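Local coordinates for Low molecular weight heat shock protein (Xanthomonas axonopodis pv. citri, PDB 3GLA) that probably acts as a small heat-shock chaperone of the alpha-crystallin family, holding unfolding proteins in a soluble state under stress, at residues W3-D8 and G64-R69; K10-H15 and E91-K96; Y19-G24 and N87-I92; V32-G37 and F70-S75. All blocks are in the same frame, centred on the assembly; numbering follows the deposited sequence.

From the N terminus, residues 3-8 close the first loop by meeting strand 64-71 in interaction 1. The hairpin after strand 7-11 then meets the end of strand 89-95 in interaction 2, a loop spanning most of the chain. Interaction 3 ends on the same strand, sharing Glu91 and Ile92 with interaction 2, and zips strand 15-21 to it. Interaction 4, between 32-37 and 70-75, is nested inside the loops of interactions 2 and 3. The loop of interaction 1 crosses those of the other three; it joins the two sheets, whereas 2 and 3 hold the four-stranded sheet together and 4 closes one end of the three-stranded one.

Interaction 1 of 4, residues W3-D8 and G64-R69; sequences WVPRVD and GSFHRR. With PO4 (phosphate ion), chain D.
Trp3 meets Phe66 in an edge-to-face aromatic pair: the edge of Phe66 is directed at the face of the indole six-membered ring, with centroids 5.0 Å apart and planes at 73°. Trp3 CZ3 comes 3.4 Å from Phe66 CD2. Gly64 O sits at the edge of the indole, near its plane, 3.5 Å from Trp3 CE3. Two waters bridge the backbones, Trp3 N to Ser65 O and Trp3 O to His67 N. Val4 crosses Arg68 at about a right angle, its CG1 lying over one face of the guanidinium, 3.5 Å from Arg68 NE. Pro5 packs CD against Phe66 CB at 3.5 Å, while its carbonyl O accepts a bent hydrogen bond from Arg68 NH1 (2.7 Å, 134° at the hydrogen). The Arg68 chain is bent at chi3 (69°), which turns NE back beside Val4; NH1 also forms a salt bridge with Glu60 of the second subunit. Arg6 points away from strand 64-71, and its NE donates to O3 of a phosphate ion, probably from the crystallisation liquor, at 2.8 Å; Arg6 of the second subunit binds the same ion. Val7 meets Arg68 tip to tip, CG2 to NH1 at 3.6 Å. The segment thus passes along edge strand 64-71 of one sheet of the alpha-crystallin beta-sandwich before joining the other as strand 7-11, which a strand of the second subunit extends, as in other bacterial small heat-shock protein dimers.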
# COMPACT_ATOMS: atom_id res chain seq x y z
N TRP B 3 7.73 9.72 -3.14
CA TRP B 3 6.80 8.71 -3.05
C TRP B 3 5.55 9.52 -3.56
O TRP B 3 5.24 10.63 -3.07
CB TRP B 3 6.61 8.28 -1.62
CG TRP B 3 5.54 7.29 -1.33
CD1 TRP B 3 4.95 6.32 -2.21
CD2 TRP B 3 5.02 7.04 -0.07
NE1 TRP B 3 4.06 5.58 -1.51
CE2 TRP B 3 4.10 5.92 -0.20
CE3 TRP B 3 5.22 7.59 1.15
CZ2 TRP B 3 3.39 5.45 0.79
CZ3 TRP B 3 4.46 7.07 2.21
CH2 TRP B 3 3.57 6.00 2.02
N VAL B 4 4.84 8.95 -4.52
CA VAL B 4 3.56 9.49 -4.93
C VAL B 4 2.60 8.31 -4.74
O VAL B 4 2.43 7.49 -5.60
CB VAL B 4 3.63 9.87 -6.41
CG1 VAL B 4 2.31 10.41 -6.84
CG2 VAL B 4 4.68 11.00 -6.61
N PRO B 5 1.94 8.27 -3.60
CA PRO B 5 1.09 7.16 -3.29
C PRO B 5 -0.10 7.20 -4.25
O PRO B 5 -0.69 8.20 -4.46
CB PRO B 5 0.58 7.42 -1.87
CG PRO B 5 1.29 8.60 -1.45
CD PRO B 5 2.14 9.18 -2.48
N ARG B 6 -0.44 6.05 -4.77
CA ARG B 6 -1.53 5.98 -5.75
C ARG B 6 -2.88 6.07 -5.14
O ARG B 6 -3.09 5.58 -4.04
CB ARG B 6 -1.42 4.64 -6.49
CG ARG B 6 -0.16 4.74 -7.44
CD ARG B 6 0.10 3.32 -7.98
NE ARG B 6 1.15 3.53 -8.96
CZ ARG B 6 0.98 3.78 -10.23
NH1 ARG B 6 -0.16 3.81 -10.82
NH2 ARG B 6 2.11 3.99 -10.93
N VAL B 7 -3.78 6.74 -5.82
CA VAL B 7 -5.12 7.03 -5.26
C VAL B 7 -6.14 6.73 -6.34
O VAL B 7 -5.88 6.90 -7.58
CB VAL B 7 -5.14 8.51 -5.02
CG1 VAL B 7 -6.49 9.02 -4.85
CG2 VAL B 7 -4.22 8.79 -3.79
N ASP B 8 -7.20 6.18 -5.92
CA ASP B 8 -8.37 6.17 -6.84
C ASP B 8 -9.39 7.10 -6.26
O ASP B 8 -9.50 7.25 -5.01
CB ASP B 8 -9.02 4.80 -6.83
CG ASP B 8 -8.11 3.72 -7.36
OD1 ASP B 8 -7.15 4.02 -8.02
OD2 ASP B 8 -8.43 2.54 -7.01
N GLY B 64 9.47 8.27 2.43
CA GLY B 64 9.71 9.71 2.68
C GLY B 64 8.40 10.43 2.64
O GLY B 64 7.32 9.84 2.89
N SER B 65 8.49 11.72 2.34
CA SER B 65 7.26 12.49 2.51
C SER B 65 6.39 12.34 1.25
O SER B 65 6.87 12.10 0.13
CB SER B 65 7.57 14.01 2.66
OG SER B 65 8.46 14.11 3.70
N PHE B 66 5.11 12.49 1.46
CA PHE B 66 4.28 12.58 0.28
C PHE B 66 3.24 13.68 0.57
O PHE B 66 3.00 14.03 1.71
CB PHE B 66 3.47 11.26 0.02
CG PHE B 66 2.54 10.91 1.10
CD1 PHE B 66 1.19 11.33 1.00
CD2 PHE B 66 2.98 10.17 2.20
CE1 PHE B 66 0.27 10.98 1.97
CE2 PHE B 66 2.04 9.83 3.24
CZ PHE B 66 0.67 10.26 3.08
N HIS B 67 2.73 14.24 -0.51
CA HIS B 67 1.66 15.20 -0.38
C HIS B 67 1.02 15.28 -1.71
O HIS B 67 1.66 15.58 -2.71
CB HIS B 67 2.34 16.48 -0.05
CG HIS B 67 1.43 17.60 0.17
ND1 HIS B 67 0.06 17.50 0.23
CD2 HIS B 67 1.73 18.89 0.48
CE1 HIS B 67 -0.47 18.71 0.49
NE2 HIS B 67 0.52 19.54 0.66
N ARG B 68 -0.21 14.90 -1.75
CA ARG B 68 -0.91 14.95 -3.01
C ARG B 68 -2.17 15.78 -2.66
O ARG B 68 -2.70 15.76 -1.56
CB ARG B 68 -1.37 13.59 -3.44
CG ARG B 68 -0.06 12.75 -3.70
CD ARG B 68 -0.38 11.52 -4.58
NE ARG B 68 -0.71 11.90 -5.92
CZ ARG B 68 -1.37 11.05 -6.73
NH1 ARG B 68 -1.86 9.88 -6.29
NH2 ARG B 68 -1.64 11.45 -7.95
N ARG B 69 -2.58 16.43 -3.72
CA ARG B 69 -3.79 17.31 -3.69
C ARG B 69 -4.67 16.91 -4.77
O ARG B 69 -4.26 16.60 -5.93
CB ARG B 69 -3.30 18.76 -3.92
CG ARG B 69 -2.48 19.30 -2.78
CD ARG B 69 -1.80 20.79 -3.08
NE ARG B 69 -0.44 20.48 -3.38
CZ ARG B 69 0.65 20.67 -2.69
NH1 ARG B 69 0.75 21.47 -1.63
NH2 ARG B 69 1.71 20.12 -3.19
P PO4 D . 4.86 3.38 -8.06
O1 PO4 D . 6.02 4.25 -8.02
O2 PO4 D . 4.98 2.30 -6.88
O3 PO4 D . 3.58 4.15 -7.72
O4 PO4 D . 4.62 2.54 -9.22
O HOH W 1 3.38 12.76 -2.96
O HOH W 2 9.03 10.68 -0.65

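Interaction 2 of 4, residues K10-H15 and E91-K96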
# COMPACT_ATOMS: atom_id res chain seq x y z
N LYS B 10 -13.56 8.17 -6.59
CA LYS B 10 -14.85 7.73 -7.08
C LYS B 10 -15.85 8.76 -6.66
O LYS B 10 -15.86 9.28 -5.55
CB LYS B 10 -15.21 6.39 -6.45
CG LYS B 10 -16.46 5.85 -6.93
CD LYS B 10 -16.81 4.66 -6.05
CE LYS B 10 -18.00 3.93 -6.78
NZ LYS B 10 -18.42 2.89 -5.84
N GLU B 11 -16.78 9.01 -7.57
CA GLU B 11 -17.89 9.88 -7.19
C GLU B 11 -19.14 9.04 -7.08
O GLU B 11 -19.57 8.30 -8.03
CB GLU B 11 -18.05 10.94 -8.26
CG GLU B 11 -19.34 11.78 -7.89
CD GLU B 11 -19.54 12.93 -8.82
OE1 GLU B 11 -18.65 13.32 -9.62
OE2 GLU B 11 -20.61 13.60 -8.58
N GLU B 12 -19.63 8.90 -5.88
CA GLU B 12 -20.88 8.16 -5.60
C GLU B 12 -21.99 9.21 -5.59
O GLU B 12 -21.74 10.40 -5.80
CB GLU B 12 -20.82 7.45 -4.31
CG GLU B 12 -19.82 6.28 -4.39
CD GLU B 12 -19.63 5.50 -3.12
OE1 GLU B 12 -19.10 4.34 -3.23
OE2 GLU B 12 -20.01 6.04 -2.02
N VAL B 13 -23.22 8.71 -5.38
CA VAL B 13 -24.37 9.61 -5.47
C VAL B 13 -24.33 10.64 -4.34
O VAL B 13 -24.48 11.83 -4.60
CB VAL B 13 -25.74 8.83 -5.47
CG1 VAL B 13 -26.90 9.90 -5.46
CG2 VAL B 13 -25.84 8.03 -6.73
N ASN B 14 -23.96 10.20 -3.17
CA ASN B 14 -23.89 11.12 -2.01
C ASN B 14 -22.49 11.55 -1.56
O ASN B 14 -22.35 12.35 -0.63
CB ASN B 14 -24.46 10.41 -0.78
CG ASN B 14 -25.90 10.07 -0.94
OD1 ASN B 14 -26.34 8.95 -0.58
ND2 ASN B 14 -26.64 11.00 -1.55
N HIS B 15 -21.44 10.97 -2.16
CA HIS B 15 -20.11 11.14 -1.56
C HIS B 15 -19.10 10.98 -2.68
O HIS B 15 -19.38 10.38 -3.75
CB HIS B 15 -19.73 10.00 -0.64
CG HIS B 15 -20.55 9.88 0.57
ND1 HIS B 15 -20.21 10.46 1.78
CD2 HIS B 15 -21.69 9.18 0.78
CE1 HIS B 15 -21.13 10.16 2.67
NE2 HIS B 15 -22.04 9.38 2.09
N GLU B 91 -9.19 5.29 3.23
CA GLU B 91 -10.37 5.59 2.40
C GLU B 91 -10.93 6.83 2.97
O GLU B 91 -11.20 6.93 4.21
CB GLU B 91 -11.30 4.44 2.55
CG GLU B 91 -12.67 4.79 1.81
CD GLU B 91 -13.61 3.61 1.84
OE1 GLU B 91 -14.83 3.88 1.82
OE2 GLU B 91 -13.16 2.49 1.94
N ILE B 92 -11.02 7.84 2.13
CA ILE B 92 -11.49 9.14 2.60
C ILE B 92 -12.83 9.33 1.97
O ILE B 92 -12.98 9.17 0.75
CB ILE B 92 -10.61 10.18 2.06
CG1 ILE B 92 -9.19 9.98 2.69
CG2 ILE B 92 -11.11 11.56 2.53
CD1 ILE B 92 -8.16 10.91 2.11
N ARG B 93 -13.84 9.71 2.81
CA ARG B 93 -15.17 9.89 2.22
C ARG B 93 -15.50 11.32 2.37
O ARG B 93 -15.30 11.94 3.41
CB ARG B 93 -16.22 9.04 2.93
CG ARG B 93 -15.94 7.58 2.77
CD ARG B 93 -17.13 6.73 3.15
NE ARG B 93 -17.12 5.63 2.22
CZ ARG B 93 -18.06 5.42 1.31
NH1 ARG B 93 -17.94 4.39 0.48
NH2 ARG B 93 -19.13 6.22 1.25
N ILE B 94 -16.00 11.92 1.29
CA ILE B 94 -16.22 13.33 1.27
C ILE B 94 -17.68 13.48 0.82
O ILE B 94 -18.04 13.18 -0.28
CB ILE B 94 -15.40 14.03 0.29
CG1 ILE B 94 -13.87 13.79 0.55
CG2 ILE B 94 -15.59 15.57 0.36
CD1 ILE B 94 -13.40 12.64 -0.45
N PRO B 95 -18.53 13.93 1.74
CA PRO B 95 -19.94 13.97 1.33
C PRO B 95 -20.17 15.07 0.40
O PRO B 95 -19.41 16.04 0.31
CB PRO B 95 -20.66 14.28 2.67
CG PRO B 95 -19.65 14.91 3.54
CD PRO B 95 -18.26 14.34 3.13
N LYS B 96 -21.28 14.96 -0.38
CA LYS B 96 -21.63 16.07 -1.22
C LYS B 96 -22.59 17.01 -0.48
O LYS B 96 -23.27 16.56 0.40
CB LYS B 96 -22.36 15.57 -2.46
CG LYS B 96 -21.41 14.83 -3.38
CD LYS B 96 -22.29 14.20 -4.45
CE LYS B 96 -21.39 13.61 -5.52
NZ LYS B 96 -22.22 13.11 -6.66
O HOH W 3 -24.28 13.55 0.96
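Lys96 reaches across to residues 11-13 with an extended side chain, and its ammonium collects several acceptors. NZ forms a salt bridge with Glu11 OE2 at 2.6 Å, approaching by the anti lone pair of that oxygen, and donates to Glu12 O at 2.9 Å in the carbonyl plane. A third bond, to Val13 O at 3.3 Å, is weak. The CG of Lys96 lies anti to its carbonyl carbon (chi1 -70°), which starts the chain over the carbonyl of Asn14. That carbonyl is itself used twice: Lys96 N donates to Asn14 O at 2.8 Å, and a water bridges Asn14 O to Lys96 O. The segments meet where the hairpin joining strands 7-11 and 15-21 of the alpha-crystallin sandwich adjoins the end of strand 89-95; His15 and Pro95 form an antiparallel non-hydrogen-bonded pair. The backbone N of His15 is buried here and has no partner in the model, whereas His15 O receives Glu12 N, closing the turn. A second polar cluster is a salt-bridge network. Glu12 accepts Lys10 NZ on OE1 at 3.1 Å and, weakly, Arg93 NH2 on OE2 at 3.4 Å. The guanidinium is held more firmly by its own strand, Arg93 NE donating nearly straight to Glu91 OE1 at 2.9 Å, the acceptor lying in the guanidinium plane. Arg93 NH2 also lies over one face of the His15 ring, toward its rim, the two planes steeply inclined. Lys10 NZ has a further acidic partner in Glu52 of the second subunit.

Interaction 3 of 4, residues Y19-G24 and N87-I92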
# COMPACT_ATOMS: atom_id res chain seq x y z
N TYR B 19 -9.39 6.61 -2.36
CA TYR B 19 -8.76 5.44 -1.75
C TYR B 19 -7.29 5.63 -2.02
O TYR B 19 -6.90 5.91 -3.15
CB TYR B 19 -9.16 4.17 -2.48
CG TYR B 19 -10.64 3.93 -2.51
CD1 TYR B 19 -11.25 3.22 -1.51
CD2 TYR B 19 -11.39 4.42 -3.58
CE1 TYR B 19 -12.66 2.98 -1.56
CE2 TYR B 19 -12.71 4.18 -3.65
CZ TYR B 19 -13.31 3.45 -2.65
OH TYR B 19 -14.70 3.32 -2.76
N ALA B 20 -6.46 5.64 -0.96
CA ALA B 20 -5.07 5.91 -1.18
C ALA B 20 -4.28 4.72 -0.70
O ALA B 20 -4.46 4.22 0.41
CB ALA B 20 -4.69 7.15 -0.39
N ASP B 21 -3.34 4.32 -1.48
CA ASP B 21 -2.49 3.23 -1.04
C ASP B 21 -1.33 3.89 -0.29
O ASP B 21 -0.38 4.47 -0.86
CB ASP B 21 -1.94 2.57 -2.29
CG ASP B 21 -2.88 1.49 -2.80
OD1 ASP B 21 -3.93 1.29 -2.20
OD2 ASP B 21 -2.53 0.95 -3.87
N LEU B 22 -1.43 3.70 1.02
CA LEU B 22 -0.42 4.29 1.93
C LEU B 22 0.11 3.20 2.81
O LEU B 22 0.03 3.29 4.03
CB LEU B 22 -1.11 5.42 2.74
CG LEU B 22 -1.37 6.65 1.75
CD1 LEU B 22 -2.34 7.51 2.58
CD2 LEU B 22 -0.09 7.28 1.42
N PRO B 23 0.74 2.20 2.19
CA PRO B 23 1.21 1.11 3.06
C PRO B 23 2.34 1.57 3.97
O PRO B 23 3.06 2.50 3.73
CB PRO B 23 1.75 0.12 2.05
CG PRO B 23 2.26 0.93 0.81
CD PRO B 23 1.08 1.99 0.77
N GLY B 24 2.25 1.05 5.19
CA GLY B 24 3.40 1.25 6.07
C GLY B 24 3.25 2.50 6.93
O GLY B 24 4.27 2.95 7.51
N ASN B 87 -5.26 -2.07 6.24
CA ASN B 87 -4.25 -2.71 5.40
C ASN B 87 -3.56 -1.70 4.53
O ASN B 87 -3.28 -2.04 3.39
CB ASN B 87 -4.89 -3.80 4.56
CG ASN B 87 -5.29 -4.99 5.40
OD1 ASN B 87 -4.61 -5.33 6.34
ND2 ASN B 87 -6.49 -5.53 5.09
N GLY B 88 -3.26 -0.50 5.05
CA GLY B 88 -2.43 0.41 4.26
C GLY B 88 -3.26 1.22 3.31
O GLY B 88 -2.64 1.95 2.57
N VAL B 89 -4.56 1.00 3.21
CA VAL B 89 -5.33 1.82 2.29
C VAL B 89 -6.08 2.77 3.14
O VAL B 89 -6.72 2.42 4.16
CB VAL B 89 -6.36 0.97 1.48
CG1 VAL B 89 -7.30 1.90 0.75
CG2 VAL B 89 -5.59 0.04 0.57
N LEU B 90 -6.02 4.00 2.75
CA LEU B 90 -6.84 5.00 3.52
C LEU B 90 -8.01 5.33 2.65
O LEU B 90 -7.81 5.60 1.46
CB LEU B 90 -5.98 6.25 3.71
CG LEU B 90 -6.77 7.35 4.52
CD1 LEU B 90 -6.92 6.89 5.92
CD2 LEU B 90 -5.95 8.63 4.53
N GLU B 91 -9.19 5.29 3.23
CA GLU B 91 -10.37 5.59 2.40
C GLU B 91 -10.93 6.83 2.97
O GLU B 91 -11.20 6.93 4.21
CB GLU B 91 -11.30 4.44 2.55
CG GLU B 91 -12.67 4.79 1.81
CD GLU B 91 -13.61 3.61 1.84
OE1 GLU B 91 -14.83 3.88 1.82
OE2 GLU B 91 -13.16 2.49 1.94
N ILE B 92 -11.02 7.84 2.13
CA ILE B 92 -11.49 9.14 2.60
C ILE B 92 -12.83 9.33 1.97
O ILE B 92 -12.98 9.17 0.75
CB ILE B 92 -10.61 10.18 2.06
CG1 ILE B 92 -9.19 9.98 2.69
CG2 ILE B 92 -11.11 11.56 2.53
CD1 ILE B 92 -8.16 10.91 2.11
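Tyr19 lies alongside Glu91, its CE1 3.6 Å from Glu91 OE2, with ring and carboxylate planes turned 57° apart; the other oxygen of that carboxylate, OE1, is paired with Arg93. Both side chains point the same way from an antiparallel non-hydrogen-bonded pair, in the middle of the four-stranded sheet of the alpha-crystallin sandwich, where strands 15-21 and 89-95 are neighbours. Asp21 and Val89 form the next pair on that face, side by side, with Asp21 OD1 3.5 Å from Val89 CG2. This carboxylate also forms a salt bridge with Arg45 of the second subunit, and Tyr19 and Val89 pack on Arg61 of that subunit, so this part of the face lies at the dimer interface. Between these pairs, Ala20 and Leu90 exchange two backbone hydrogen bonds, each of 2.8 Å, and turn their side chains to the interior of the sandwich. At the strand end, Gly88 brings the backbones close, its CA 3.9 Å from Pro23 CA, with no side chain in between, and its carbonyl O accepts Leu22 N at 2.6 Å. Ile30 lies against both Leu22 and Leu90, and Leu22 crosses Leu90 to rest CD1 on its CB at 4.0 Å.

Interaction 4 of 4, residues V32-G37 and F70-S75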
# COMPACT_ATOMS: atom_id res chain seq x y z
N VAL B 32 -5.12 14.45 6.51
CA VAL B 32 -6.09 14.68 5.45
C VAL B 32 -6.65 16.02 5.72
O VAL B 32 -7.07 16.26 6.86
CB VAL B 32 -7.16 13.68 5.55
CG1 VAL B 32 -8.17 13.78 4.49
CG2 VAL B 32 -6.54 12.26 5.39
N GLN B 33 -6.71 16.86 4.70
CA GLN B 33 -7.28 18.23 4.87
C GLN B 33 -7.94 18.55 3.59
O GLN B 33 -7.57 18.04 2.50
CB GLN B 33 -6.12 19.21 5.03
CG GLN B 33 -5.39 18.94 6.24
CD GLN B 33 -4.59 20.14 6.66
OE1 GLN B 33 -4.36 20.33 7.86
NE2 GLN B 33 -4.18 20.97 5.69
N MET B 34 -9.02 19.36 3.62
CA MET B 34 -9.60 19.78 2.40
C MET B 34 -9.88 21.26 2.60
O MET B 34 -10.48 21.64 3.62
CB MET B 34 -10.84 18.98 2.08
CG MET B 34 -11.39 19.29 0.71
SD MET B 34 -12.65 18.31 0.30
CE MET B 34 -13.27 19.22 -1.10
N ASP B 35 -9.43 22.07 1.70
CA ASP B 35 -9.61 23.53 1.86
C ASP B 35 -9.77 24.00 0.40
O ASP B 35 -9.16 23.48 -0.50
CB ASP B 35 -8.39 24.16 2.53
CG ASP B 35 -8.64 25.69 2.94
OD1 ASP B 35 -9.79 26.09 3.34
OD2 ASP B 35 -7.66 26.49 2.84
N LYS B 36 -10.66 24.95 0.14
CA LYS B 36 -10.80 25.50 -1.21
C LYS B 36 -11.09 24.46 -2.27
O LYS B 36 -10.66 24.62 -3.45
CB LYS B 36 -9.53 26.29 -1.60
CG LYS B 36 -9.30 27.58 -0.79
CD LYS B 36 -7.86 28.11 -0.78
CE LYS B 36 -7.77 29.24 0.29
NZ LYS B 36 -6.40 29.48 0.86
N GLY B 37 -11.82 23.42 -1.89
CA GLY B 37 -12.27 22.40 -2.85
C GLY B 37 -11.11 21.43 -3.17
O GLY B 37 -11.31 20.57 -3.96
N PHE B 70 -5.96 16.92 -4.47
CA PHE B 70 -6.94 16.53 -5.44
C PHE B 70 -8.07 17.57 -5.41
O PHE B 70 -8.88 17.57 -4.50
CB PHE B 70 -7.52 15.19 -5.22
CG PHE B 70 -6.45 14.12 -5.14
CD1 PHE B 70 -5.83 13.85 -3.92
CD2 PHE B 70 -5.89 13.62 -6.30
CE1 PHE B 70 -4.80 12.92 -3.82
CE2 PHE B 70 -4.81 12.68 -6.23
CZ PHE B 70 -4.29 12.34 -4.96
N ALA B 71 -8.12 18.43 -6.40
CA ALA B 71 -9.29 19.31 -6.49
C ALA B 71 -10.50 18.41 -6.74
O ALA B 71 -10.51 17.52 -7.56
CB ALA B 71 -9.07 20.21 -7.75
N LEU B 72 -11.63 18.63 -6.02
CA LEU B 72 -12.78 17.84 -6.20
C LEU B 72 -13.92 18.83 -6.67
O LEU B 72 -13.71 20.05 -6.58
CB LEU B 72 -13.22 17.34 -4.84
CG LEU B 72 -12.23 16.28 -4.26
CD1 LEU B 72 -12.79 15.96 -2.88
CD2 LEU B 72 -12.31 15.06 -5.12
N PRO B 73 -14.94 18.26 -7.20
CA PRO B 73 -16.07 19.13 -7.70
C PRO B 73 -16.60 19.93 -6.56
O PRO B 73 -16.52 19.54 -5.36
CB PRO B 73 -17.13 18.12 -8.10
CG PRO B 73 -16.33 16.93 -8.61
CD PRO B 73 -15.27 16.87 -7.48
N ASP B 74 -17.18 21.08 -6.93
CA ASP B 74 -17.75 21.97 -5.97
C ASP B 74 -18.76 21.34 -5.11
O ASP B 74 -19.02 21.84 -3.98
CB ASP B 74 -18.39 23.14 -6.72
CG ASP B 74 -17.38 24.20 -7.04
OD1 ASP B 74 -17.76 25.23 -7.65
OD2 ASP B 74 -16.18 24.04 -6.67
N SER B 75 -19.34 20.26 -5.55
CA SER B 75 -20.29 19.57 -4.74
C SER B 75 -19.69 18.93 -3.47
O SER B 75 -20.37 18.57 -2.53
CB SER B 75 -20.98 18.48 -5.47
OG SER B 75 -20.06 17.40 -5.92
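Met34 crosses Leu72 at one end of the three-stranded sheet of the alpha-crystallin beta-sandwich, where strands 31-35 and 64-71 flank strand 38-45. The methionine is extended throughout: CG is anti to the backbone N, and chi3 of 166° carries CE outward to rest 3.7 Å from Leu72 CD1, with SD of Met34 at 4.0 Å from the same methyl. Leu72 points toward the other segment. Its CG is anti to the carbonyl carbon, and chi2 of 177° sends CD1 out, anti to CA, beside the Met34 thioether. The pair crosses at a slant, and both side chains also pack on Leu39 of the central strand. Met34 further touches Ile94 of the opposing sheet, so Met34 also bridges to that sheet at this end. The backbone that leads from Met34 toward strand 38-45 reverses through Lys36 and Gly37, both with positive phi, in a type I' beta turn. At this turn, Lys36 NZ and Asp35 OD2 make a long ion pair of 3.8 Å. The turn sets the Gly37 carbonyl facing the end of strand 64-71. Ala71 CA comes within 3.5 Å of Gly37 O in a C-H...O contact, and Leu72 N donates to that same oxygen at 2.8 Å, with an N-H...O angle of 167°.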